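Local coordinates for aac(6')-Ii (PDB 1N71), which transfers an acetyl group from acetyl-coenzyme A to the 6'-amino group of aminoglycoside antibiotics, conferring resistance on Enterococcus faecium, at the interface of chains A and B. Sequence-based numbering; all coordinates share one arbitrary frame. Chains: chain A/B, aac(6')-Ii.

Contact 1 and contact 2 are parts of one two-fold symmetric interface between two copies of this GNAT-family acetyltransferase, with the centres of their C-alpha atoms about 23 Å apart. Both draw on strands 106-112 and 168-174 and on the loop that follows strand 153-158; A:Ala161 serves in contact 1 and B:Ala161 in contact 2. In contact 1 an aromatic ring of chain B enters chain A beside the loop of that chain, and in contact 2 the equivalent loop of chain B packs on chain A. With their symmetry twins, the two patches fasten the subunits at several points, as would suit a dimer.

Contact 1: the interface of chains A and B. Residues chain A 112, 158, 161-162, 168, 170; chain B 66, 108, 172.
In this part of the GNAT-fold acetyltransferase pair, B:Tyr66, at the end of strand 55-66, inserts its ring into chain A. The polar tie is at its tip. The phenol OH donates a hydrogen bond to carboxylate OD2 of A:Asp168, 2.5 Å away, on the anti lone pair that points away from the other oxygen. A:Asp168 holds CG anti to its backbone N (chi1 -169°), and its carboxylate is turned 64° from the ring. Tyrosine suits the place because it joins a flat apolar body to a donor at the far end; the nearby carboxylates may polarise its hydroxyl.

A second polar pair lies within chain A, beside the ring. A:Asn162 ND2 donates to OD2 of A:Asp112 at 2.8 Å, nearly in its own amide plane, which fixes the amide's rotation. Its other branch, OD1, is thereby set 3.4 Å from CD2 of B:Tyr66, while A:Asp112 OD2 lies near CE2 of the same ring.

The apolar contacts centre on A:Ala161 and A:Leu158. The small A:Ala161 CB sits over the centre of one face of B:Tyr66. A:Leu158, CG anti to the backbone N (chi1 -179°), forks, its two methyls serving two tyrosines: CD2 meets CE1 of B:Tyr66 at 3.4 Å and lies over the face of B:Tyr108, towards its rim, whereas CD1 packs on B:Tyr108 CB at 3.5 Å. The broad indole of A:Trp170 suits a flat neighbour, bringing its corner, CH2, within 3.9 Å of B:Tyr108 CD2.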
ATOM      1  N   ASP A 112       6.003  -5.373   8.799  1.00 21.25           N
ATOM      2  CA  ASP A 112       7.062  -6.204   8.246  1.00 22.16           C
ATOM      3  C   ASP A 112       7.672  -7.189   9.235  1.00 20.79           C
ATOM      4  O   ASP A 112       7.580  -7.014  10.445  1.00 22.30           O
ATOM      5  CB  ASP A 112       8.155  -5.309   7.656  1.00 22.80           C
ATOM      6  CG  ASP A 112       7.603  -4.288   6.671  1.00 27.57           C
ATOM      7  OD1 ASP A 112       6.997  -3.282   7.117  1.00 29.39           O
ATOM      8  OD2 ASP A 112       7.761  -4.493   5.448  1.00 25.33           O
ATOM      9  N   LEU A 158       3.322  -9.733   1.339  1.00 13.91           N
ATOM     10  CA  LEU A 158       4.125  -9.274   0.217  1.00 15.14           C
ATOM     11  C   LEU A 158       5.437 -10.046   0.300  1.00 15.75           C
ATOM     12  O   LEU A 158       6.356  -9.663   1.025  1.00 15.78           O
ATOM     13  CB  LEU A 158       4.380  -7.774   0.326  1.00 16.29           C
ATOM     14  CG  LEU A 158       5.200  -7.155  -0.806  1.00 20.78           C
ATOM     15  CD1 LEU A 158       4.704  -7.661  -2.158  1.00 21.23           C
ATOM     16  CD2 LEU A 158       5.102  -5.640  -0.714  1.00 22.00           C
ATOM     17  N   ALA A 161       9.473  -8.686   0.303  1.00 14.90           N
ATOM     18  CA  ALA A 161       9.382  -7.230   0.225  1.00 15.44           C
ATOM     19  C   ALA A 161      10.650  -6.478   0.612  1.00 15.64           C
ATOM     20  O   ALA A 161      11.110  -5.598  -0.118  1.00 16.03           O
ATOM     21  CB  ALA A 161       8.213  -6.741   1.086  1.00 13.80           C
ATOM     22  N   ASN A 162      11.200  -6.828   1.769  1.00 14.70           N
ATOM     23  CA  ASN A 162      12.388  -6.179   2.309  1.00 17.10           C
ATOM     24  C   ASN A 162      13.643  -7.008   2.062  1.00 16.21           C
ATOM     25  O   ASN A 162      14.659  -6.815   2.723  1.00 17.22           O
ATOM     26  CB  ASN A 162      12.198  -5.986   3.812  1.00 18.34           C
ATOM     27  CG  ASN A 162      10.893  -5.292   4.148  1.00 20.90           C
ATOM     28  OD1 ASN A 162      10.793  -4.070   4.068  1.00 20.11           O
ATOM     29  ND2 ASN A 162       9.877  -6.074   4.507  1.00 21.28           N
ATOM     30  N   ASP A 168       6.248  -8.381   4.051  1.00 16.60           N
ATOM     31  CA  ASP A 168       5.455  -7.374   4.726  1.00 16.30           C
ATOM     32  C   ASP A 168       4.158  -8.147   4.931  1.00 15.47           C
ATOM     33  O   ASP A 168       3.768  -8.947   4.077  1.00 15.39           O
ATOM     34  CB  ASP A 168       5.211  -6.139   3.846  1.00 17.82           C
ATOM     35  CG  ASP A 168       4.612  -4.970   4.634  1.00 23.93           C
ATOM     36  OD1 ASP A 168       4.683  -4.996   5.881  1.00 25.27           O
ATOM     37  OD2 ASP A 168       4.083  -4.021   4.014  1.00 25.09           O
ATOM     38  N   TRP A 170       0.157  -7.785   5.519  1.00 12.85           N
ATOM     39  CA  TRP A 170      -0.965  -6.850   5.423  1.00 13.22           C
ATOM     40  C   TRP A 170      -2.126  -7.278   6.313  1.00 13.28           C
ATOM     41  O   TRP A 170      -2.604  -8.405   6.221  1.00 13.13           O
ATOM     42  CB  TRP A 170      -1.471  -6.753   3.978  1.00 15.90           C
ATOM     43  CG  TRP A 170      -0.659  -5.878   3.079  1.00 21.95           C
ATOM     44  CD1 TRP A 170      -0.344  -4.561   3.275  1.00 24.07           C
ATOM     45  CD2 TRP A 170      -0.122  -6.232   1.798  1.00 23.11           C
ATOM     46  NE1 TRP A 170       0.349  -4.072   2.192  1.00 26.75           N
ATOM     47  CE2 TRP A 170       0.499  -5.077   1.271  1.00 25.19           C
ATOM     48  CE3 TRP A 170      -0.110  -7.411   1.041  1.00 24.91           C
ATOM     49  CZ2 TRP A 170       1.128  -5.066   0.022  1.00 25.11           C
ATOM     50  CZ3 TRP A 170       0.516  -7.402  -0.204  1.00 24.60           C
ATOM     51  CH2 TRP A 170       1.127  -6.233  -0.700  1.00 26.10           C
TER
ATOM     52  N   TYR B  66       9.872  -0.409  -0.511  1.00 13.06           N
ATOM     53  CA  TYR B  66      10.574  -1.092   0.569  1.00 14.49           C
ATOM     54  C   TYR B  66      12.039  -1.076   0.179  1.00 14.92           C
ATOM     55  O   TYR B  66      12.484  -1.941  -0.572  1.00 15.56           O
ATOM     56  CB  TYR B  66      10.084  -2.533   0.715  1.00 16.64           C
ATOM     57  CG  TYR B  66       8.608  -2.645   1.002  1.00 18.39           C
ATOM     58  CD1 TYR B  66       7.669  -2.553  -0.028  1.00 18.96           C
ATOM     59  CD2 TYR B  66       8.146  -2.823   2.307  1.00 19.16           C
ATOM     60  CE1 TYR B  66       6.309  -2.635   0.232  1.00 18.29           C
ATOM     61  CE2 TYR B  66       6.782  -2.909   2.580  1.00 19.56           C
ATOM     62  CZ  TYR B  66       5.872  -2.815   1.533  1.00 18.36           C
ATOM     63  OH  TYR B  66       4.526  -2.912   1.791  1.00 19.61           O
ATOM     64  N   TYR B 108       4.909  -5.449  -6.750  1.00 12.22           N
ATOM     65  CA  TYR B 108       3.533  -5.743  -6.368  1.00 13.49           C
ATOM     66  C   TYR B 108       2.634  -4.630  -6.878  1.00 14.11           C
ATOM     67  O   TYR B 108       3.112  -3.579  -7.301  1.00 13.45           O
ATOM     68  CB  TYR B 108       3.382  -5.867  -4.852  1.00 15.31           C
ATOM     69  CG  TYR B 108       3.560  -4.562  -4.114  1.00 17.88           C
ATOM     70  CD1 TYR B 108       4.818  -3.977  -3.996  1.00 20.00           C
ATOM     71  CD2 TYR B 108       2.466  -3.901  -3.550  1.00 19.68           C
ATOM     72  CE1 TYR B 108       4.993  -2.766  -3.338  1.00 20.43           C
ATOM     73  CE2 TYR B 108       2.628  -2.681  -2.889  1.00 20.29           C
ATOM     74  CZ  TYR B 108       3.899  -2.124  -2.790  1.00 21.15           C
ATOM     75  OH  TYR B 108       4.088  -0.924  -2.151  1.00 21.78           O
ATOM     76  N   ALA B 172       1.561  -9.882  -6.733  1.00 14.98           N
ATOM     77  CA  ALA B 172       3.003  -9.705  -6.663  1.00 14.41           C
ATOM     78  C   ALA B 172       3.749 -10.752  -7.468  1.00 15.22           C
ATOM     79  O   ALA B 172       3.219 -11.827  -7.764  1.00 13.78           O
ATOM     80  CB  ALA B 172       3.461  -9.751  -5.206  1.00 15.14           C
TER

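Contact 2: the interface of chains A and B. Residues chain A 69-70, 105-106, 174, 176-179; chain B 126, 159-161, 163-164.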
ATOM      1  N   THR A  69     -13.132   5.930   2.094  1.00 21.01           N
ATOM      2  CA  THR A  69     -13.412   4.593   2.606  1.00 18.47           C
ATOM      3  C   THR A  69     -12.256   3.775   3.178  1.00 16.55           C
ATOM      4  O   THR A  69     -12.410   3.141   4.219  1.00 18.25           O
ATOM      5  CB  THR A  69     -14.076   3.746   1.506  1.00 17.05           C
ATOM      6  OG1 THR A  69     -13.240   3.753   0.344  1.00 16.65           O
ATOM      7  CG2 THR A  69     -15.448   4.310   1.147  1.00 19.27           C
ATOM      8  N   GLY A  70     -11.119   3.770   2.491  1.00 16.41           N
ATOM      9  CA  GLY A  70      -9.984   2.984   2.951  1.00 15.27           C
ATOM     10  C   GLY A  70      -8.806   3.790   3.469  1.00 15.24           C
ATOM     11  O   GLY A  70      -8.206   4.576   2.736  1.00 15.72           O
ATOM     12  N   ILE A 105     -14.473   3.224   6.217  1.00 17.43           N
ATOM     13  CA  ILE A 105     -15.021   1.878   6.349  1.00 18.13           C
ATOM     14  C   ILE A 105     -13.982   0.889   6.872  1.00 16.20           C
ATOM     15  O   ILE A 105     -14.269   0.054   7.729  1.00 15.98           O
ATOM     16  CB  ILE A 105     -15.482   1.332   4.976  1.00 20.44           C
ATOM     17  CG1 ILE A 105     -16.492   2.283   4.334  1.00 24.32           C
ATOM     18  CG2 ILE A 105     -16.060  -0.057   5.144  1.00 23.09           C
ATOM     19  CD1 ILE A 105     -16.982   1.810   2.984  1.00 24.60           C
ATOM     20  N   THR A 106     -12.776   0.976   6.334  1.00 18.11           N
ATOM     21  CA  THR A 106     -11.731   0.048   6.732  1.00 18.60           C
ATOM     22  C   THR A 106     -10.375   0.705   6.917  1.00 16.29           C
ATOM     23  O   THR A 106     -10.050   1.708   6.284  1.00 15.60           O
ATOM     24  CB  THR A 106     -11.568  -1.073   5.692  1.00 20.56           C
ATOM     25  OG1 THR A 106     -10.518  -1.960   6.104  1.00 23.31           O
ATOM     26  CG2 THR A 106     -11.196  -0.491   4.347  1.00 20.25           C
ATOM     27  N   THR A 174     -12.555  -3.837   9.266  1.00 16.63           N
ATOM     28  CA  THR A 174     -13.636  -2.973   8.821  1.00 17.45           C
ATOM     29  C   THR A 174     -14.161  -2.477  10.166  1.00 18.02           C
ATOM     30  O   THR A 174     -14.528  -3.269  11.034  1.00 16.57           O
ATOM     31  CB  THR A 174     -14.670  -3.767   8.020  1.00 18.89           C
ATOM     32  OG1 THR A 174     -14.150  -3.987   6.697  1.00 20.44           O
ATOM     33  CG2 THR A 174     -15.981  -3.018   7.930  1.00 16.26           C
ATOM     34  N   ILE A 176     -16.899  -0.423  11.061  1.00 23.43           N
ATOM     35  CA  ILE A 176     -18.287  -0.090  11.338  1.00 23.55           C
ATOM     36  C   ILE A 176     -19.185  -1.233  10.904  1.00 22.97           C
ATOM     37  O   ILE A 176     -18.767  -2.113  10.147  1.00 19.52           O
ATOM     38  CB  ILE A 176     -18.728   1.193  10.596  1.00 23.47           C
ATOM     39  CG1 ILE A 176     -18.537   1.019   9.090  1.00 24.52           C
ATOM     40  CG2 ILE A 176     -17.934   2.394  11.107  1.00 24.02           C
ATOM     41  CD1 ILE A 176     -19.055   2.188   8.265  1.00 27.27           C
ATOM     42  N   PRO A 177     -20.436  -1.236  11.386  1.00 23.56           N
ATOM     43  CA  PRO A 177     -21.397  -2.279  11.043  1.00 22.74           C
ATOM     44  C   PRO A 177     -21.646  -2.340   9.545  1.00 20.47           C
ATOM     45  O   PRO A 177     -21.735  -1.320   8.863  1.00 17.10           O
ATOM     46  CB  PRO A 177     -22.652  -1.860  11.808  1.00 24.82           C
ATOM     47  CG  PRO A 177     -22.090  -1.164  13.004  1.00 26.18           C
ATOM     48  CD  PRO A 177     -20.998  -0.325  12.400  1.00 25.67           C
ATOM     49  N   ARG A 178     -21.771  -3.558   9.052  1.00 19.86           N
ATOM     50  CA  ARG A 178     -22.014  -3.799   7.647  1.00 20.81           C
ATOM     51  C   ARG A 178     -23.510  -3.599   7.328  1.00 20.73           C
ATOM     52  O   ARG A 178     -24.378  -3.985   8.103  1.00 20.06           O
ATOM     53  CB  ARG A 178     -21.552  -5.221   7.334  1.00 21.35           C
ATOM     54  CG  ARG A 178     -21.710  -5.673   5.921  1.00 22.58           C
ATOM     55  CD  ARG A 178     -21.314  -7.141   5.790  1.00 19.98           C
ATOM     56  NE  ARG A 178     -21.700  -7.616   4.473  1.00 21.15           N
ATOM     57  CZ  ARG A 178     -21.026  -7.347   3.363  1.00 20.11           C
ATOM     58  NH1 ARG A 178     -19.913  -6.625   3.417  1.00 18.42           N
ATOM     59  NH2 ARG A 178     -21.499  -7.753   2.195  1.00 19.76           N
ATOM     60  N   PRO A 179     -23.819  -2.925   6.211  1.00 21.64           N
ATOM     61  CA  PRO A 179     -25.219  -2.705   5.825  1.00 24.59           C
ATOM     62  C   PRO A 179     -25.928  -4.075   5.871  1.00 27.67           C
ATOM     63  O   PRO A 179     -25.421  -5.050   5.312  1.00 26.65           O
ATOM     64  CB  PRO A 179     -25.093  -2.155   4.410  1.00 23.83           C
ATOM     65  CG  PRO A 179     -23.800  -1.355   4.462  1.00 23.05           C
ATOM     66  CD  PRO A 179     -22.914  -1.981   5.524  1.00 23.44           C
TER
ATOM     67  N   TYR B 126     -14.941 -10.976   4.179  1.00 21.31           N
ATOM     68  CA  TYR B 126     -14.457 -11.428   5.477  1.00 21.38           C
ATOM     69  C   TYR B 126     -14.978 -12.825   5.795  1.00 24.45           C
ATOM     70  O   TYR B 126     -14.530 -13.467   6.745  1.00 24.91           O
ATOM     71  CB  TYR B 126     -14.838 -10.428   6.574  1.00 19.51           C
ATOM     72  CG  TYR B 126     -13.806  -9.330   6.707  1.00 19.54           C
ATOM     73  CD1 TYR B 126     -12.517  -9.627   7.139  1.00 19.68           C
ATOM     74  CD2 TYR B 126     -14.094  -8.012   6.344  1.00 17.40           C
ATOM     75  CE1 TYR B 126     -11.532  -8.649   7.203  1.00 18.43           C
ATOM     76  CE2 TYR B 126     -13.113  -7.019   6.404  1.00 15.02           C
ATOM     77  CZ  TYR B 126     -11.832  -7.351   6.833  1.00 16.50           C
ATOM     78  OH  TYR B 126     -10.841  -6.400   6.885  1.00 18.77           O
ATOM     79  N   PRO B 159     -10.621  -6.037   1.814  1.00 15.08           N
ATOM     80  CA  PRO B 159     -12.084  -5.972   1.767  1.00 13.43           C
ATOM     81  C   PRO B 159     -12.628  -4.566   2.004  1.00 14.23           C
ATOM     82  O   PRO B 159     -12.144  -3.845   2.879  1.00 13.83           O
ATOM     83  CB  PRO B 159     -12.512  -6.932   2.878  1.00 15.81           C
ATOM     84  CG  PRO B 159     -11.370  -7.922   2.938  1.00 13.68           C
ATOM     85  CD  PRO B 159     -10.172  -7.013   2.828  1.00 14.33           C
ATOM     86  N   ASN B 160     -13.637  -4.199   1.220  1.00 13.64           N
ATOM     87  CA  ASN B 160     -14.308  -2.905   1.334  1.00 13.71           C
ATOM     88  C   ASN B 160     -13.424  -1.674   1.181  1.00 14.99           C
ATOM     89  O   ASN B 160     -13.790  -0.595   1.658  1.00 14.93           O
ATOM     90  CB  ASN B 160     -15.029  -2.822   2.683  1.00 13.57           C
ATOM     91  CG  ASN B 160     -15.802  -4.083   3.012  1.00 13.48           C
ATOM     92  OD1 ASN B 160     -16.611  -4.558   2.216  1.00 16.36           O
ATOM     93  ND2 ASN B 160     -15.556  -4.633   4.196  1.00 13.90           N
ATOM     94  N   ALA B 161     -12.285  -1.819   0.506  1.00 13.71           N
ATOM     95  CA  ALA B 161     -11.351  -0.712   0.319  1.00 13.26           C
ATOM     96  C   ALA B 161     -11.962   0.535  -0.317  1.00 16.43           C
ATOM     97  O   ALA B 161     -11.770   1.649   0.174  1.00 15.18           O
ATOM     98  CB  ALA B 161     -10.166  -1.170  -0.520  1.00 12.17           C
ATOM     99  N   GLY B 163     -15.235   1.016  -0.761  1.00 16.36           N
ATOM    100  CA  GLY B 163     -16.638   1.079  -0.398  1.00 17.10           C
ATOM    101  C   GLY B 163     -17.042  -0.361  -0.149  1.00 16.85           C
ATOM    102  O   GLY B 163     -16.313  -1.277  -0.536  1.00 14.56           O
ATOM    103  N   TRP B 164     -18.186  -0.583   0.485  1.00 15.86           N
ATOM    104  CA  TRP B 164     -18.603  -1.952   0.771  1.00 15.54           C
ATOM    105  C   TRP B 164     -18.586  -2.877  -0.442  1.00 15.12           C
ATOM    106  O   TRP B 164     -19.141  -2.565  -1.497  1.00 16.11           O
ATOM    107  CB  TRP B 164     -19.990  -1.973   1.414  1.00 15.45           C
ATOM    108  CG  TRP B 164     -20.026  -1.282   2.736  1.00 15.16           C
ATOM    109  CD1 TRP B 164     -20.446  -0.010   2.987  1.00 14.98           C
ATOM    110  CD2 TRP B 164     -19.586  -1.816   3.989  1.00 13.24           C
ATOM    111  NE1 TRP B 164     -20.297   0.284   4.321  1.00 14.10           N
ATOM    112  CE2 TRP B 164     -19.772  -0.808   4.961  1.00 13.95           C
ATOM    113  CE3 TRP B 164     -19.048  -3.051   4.386  1.00 13.87           C
ATOM    114  CZ2 TRP B 164     -19.444  -0.998   6.312  1.00 16.25           C
ATOM    115  CZ3 TRP B 164     -18.721  -3.242   5.724  1.00 12.60           C
ATOM    116  CH2 TRP B 164     -18.922  -2.217   6.674  1.00 15.24           C
TER
HETATM  117  O   HOH W   1     -11.278  -4.436   5.426  1.00 21.30           O
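B:Trp164, on the loop between strands 153-158 and 168-174, is the apolar plug of this GNAT subunit interface. Its indole lies between A:Pro179 of the C-terminal tail and A:Ile105, just before strand 106-112. On one face, A:Pro179 CD lies over the ring system, 3.4 Å from CE2; on the other, A:Ile105 CG2 sits towards the rim, 3.7 Å from CZ2. The rigid proline and the branched isoleucine suit a flat aromatic, since each offers a compact aliphatic surface. A:Thr174 CG2, anti to its backbone N, presses on the far corner at CH2, and the backbone O of A:Ile176 lies in plane at the indole edge. A:Arg178 passes CB and CG by the CZ3 rim on the A:Pro179 side, with NH1 near CE3 and its guanidinium plane turned 80° from the indole. Nearby, A:Ile105 CD1 packs on B:Gly163 CA, where the absence of a side chain allows close approach.

Polar groups and water give a looser join alongside this packing. B:Asn160 ND2 donates in its amide plane to A:Thr174 OG1 at 2.9 Å; threonine is apt here because its methyl packs on the indole while its hydroxyl oxygen accepts the amide N-H. That same OG1 shares a longer hydrogen bond with a water, also bonded to A:Thr106 OG1, B:Tyr126 OH and the carbonyl O of B:Pro159, so it links both chains. From the turn before strand 70-78, A:Thr69 OG1 (chi1 55°) donates a hydrogen bond to the carbonyl O of B:Ala161, 2.6 Å away. It meets that oxygen on a lone pair, in the carbonyl plane, at a C=O...donor angle of 133°.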